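Local atomic coordinates of inhibitor from Tityus obscurus scorpion venom (TopI1) (Tityus, PDB entry 6MRQ), a protein that probably inhibits a trypsin-like serine protease as a small, disulfide-stabilised scorpion venom peptide. Residues Cys11-Cys15 and Ile26-Met30. Residues are numbered along the deposited sequence; the frame is centred on the assembly and turned at random.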
loop_
_atom_site.group_PDB
_atom_site.type_symbol
_atom_site.label_atom_id
_atom_site.label_comp_id
_atom_site.label_asym_id
_atom_site.label_seq_id
_atom_site.Cartn_x
_atom_site.Cartn_y
_atom_site.Cartn_z
ATOM N N CYS B 11 -0.273 3.909 -19.373
ATOM C CA CYS B 11 -0.669 4.071 -17.985
ATOM C C CYS B 11 -2.159 4.306 -17.814
ATOM O O CYS B 11 -2.615 4.478 -16.679
ATOM C CB CYS B 11 0.087 5.251 -17.373
ATOM S SG CYS B 11 1.861 5.051 -17.455
ATOM N N LYS B 12 -2.924 4.323 -18.907
ATOM C CA LYS B 12 -4.340 4.657 -18.821
ATOM C C LYS B 12 -5.087 3.717 -17.884
ATOM O O LYS B 12 -6.025 4.143 -17.200
ATOM C CB LYS B 12 -4.959 4.621 -20.219
ATOM C CG LYS B 12 -6.457 4.886 -20.244
ATOM C CD LYS B 12 -7.029 4.737 -21.648
ATOM C CE LYS B 12 -8.547 4.837 -21.638
ATOM N NZ LYS B 12 -9.062 5.503 -22.866
ATOM N N ASP B 13 -4.690 2.443 -17.839
ATOM C CA ASP B 13 -5.403 1.463 -17.028
ATOM C C ASP B 13 -5.290 1.770 -15.540
ATOM O O ASP B 13 -6.260 1.598 -14.791
ATOM C CB ASP B 13 -4.878 0.058 -17.341
ATOM C CG ASP B 13 -3.354 -0.077 -17.167
ATOM O OD1 ASP B 13 -2.609 0.932 -17.281
ATOM O OD2 ASP B 13 -2.901 -1.223 -16.930
ATOM N N VAL B 14 -4.121 2.219 -15.089
ATOM C CA VAL B 14 -3.899 2.400 -13.660
ATOM C C VAL B 14 -4.083 3.858 -13.266
ATOM O O VAL B 14 -4.466 4.155 -12.130
ATOM C CB VAL B 14 -2.518 1.874 -13.215
ATOM C CG1 VAL B 14 -2.414 0.380 -13.479
ATOM C CG2 VAL B 14 -1.391 2.627 -13.913
ATOM N N CYS B 15 -3.817 4.774 -14.195
ATOM C CA CYS B 15 -3.885 6.200 -13.901
ATOM C C CYS B 15 -5.205 6.834 -14.306
ATOM O O CYS B 15 -5.485 7.961 -13.883
ATOM C CB CYS B 15 -2.723 6.944 -14.568
ATOM S SG CYS B 15 -1.119 6.640 -13.785
ATOM N N ILE B 26 8.303 3.557 -15.651
ATOM C CA ILE B 26 7.101 3.285 -14.875
ATOM C C ILE B 26 6.129 4.452 -14.930
ATOM O O ILE B 26 6.477 5.581 -15.280
ATOM C CB ILE B 26 7.421 2.912 -13.403
ATOM C CG1 ILE B 26 7.979 4.120 -12.651
ATOM C CG2 ILE B 26 8.404 1.755 -13.346
ATOM C CD1 ILE B 26 8.180 3.864 -11.158
ATOM N N CYS B 27 4.888 4.159 -14.574
ATOM C CA CYS B 27 3.832 5.157 -14.586
ATOM C C CYS B 27 3.924 6.036 -13.351
ATOM O O CYS B 27 4.007 5.536 -12.226
ATOM C CB CYS B 27 2.483 4.450 -14.614
ATOM S SG CYS B 27 2.183 3.554 -16.130
ATOM N N LYS B 28 3.882 7.348 -13.563
ATOM C CA LYS B 28 3.982 8.336 -12.489
ATOM C C LYS B 28 2.761 9.245 -12.544
ATOM O O LYS B 28 2.729 10.229 -13.285
ATOM C CB LYS B 28 5.286 9.123 -12.600
ATOM C CG LYS B 28 6.509 8.263 -12.361
ATOM C CD LYS B 28 7.722 9.090 -12.019
ATOM C CE LYS B 28 8.911 8.200 -11.703
ATOM N NZ LYS B 28 10.094 9.004 -11.333
ATOM N N CYS B 29 1.751 8.905 -11.751
ATOM C CA CYS B 29 0.592 9.770 -11.545
ATOM C C CYS B 29 0.238 9.801 -10.061
ATOM O O CYS B 29 -0.932 9.681 -9.675
ATOM C CB CYS B 29 -0.595 9.337 -12.407
ATOM S SG CYS B 29 -1.187 7.671 -12.032
ATOM N N MET B 30 1.268 9.917 -9.216
ATOM C CA MET B 30 1.181 10.044 -7.763
ATOM C C MET B 30 0.834 8.768 -7.002
ATOM O O MET B 30 1.426 8.510 -5.951
ATOM C CB MET B 30 0.261 11.194 -7.348
ATOM C CG MET B 30 0.790 12.554 -7.780
ATOM S SD MET B 30 0.440 13.913 -6.660
ATOM C CE MET B 30 -1.323 14.078 -6.894
#
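Cys15 joins Cys29, and one helical turn earlier Cys11 joins Cys27, so two disulfides tie helix 12-15 and the residue before it to strand 26-28 and the residue after it. The CB of Cys15 points toward segment 26-30 and lies 3.1 Å from Cys29 SG. The next atom, SG, is turned anti to its own carbonyl carbon (chi1 -72°) and closes the covalent bond, 2.0 Å to Cys29 SG. Cys15 SG also lies alongside the neighbouring bridge, 4.3 Å from Cys27 CB. Cys29 answers with a different rotation: chi1 of 62° puts its SG between its own N and carbonyl carbon. Tyr8 packs on both cysteines of this bridge.

The spacing is the signature of the cystine-stabilised alpha/beta fold: Cys-X-X-X-Cys, running from just before the helix to its last residue, meets a Cys-X-Cys that begins in the strand and ends just beyond it, and Cys5-Cys22 supplies a third disulfide. At the helix, Cys15 N donates to Cys11 O at 2.8 Å, bringing both cysteines onto one face. Lys28, between the two half-cystines, points away, and its NZ makes a salt bridge with Glu23. Both bridges are left-handed; Cys11-Cys27 has a CB-SG-SG-CB torsion of -92°, and the CB atoms of these two cysteines stand 3.7 Å apart. Val14 CG2 comes within 4.3 Å of Cys27 SG, and a basic side chain of the other chain packs against Val14.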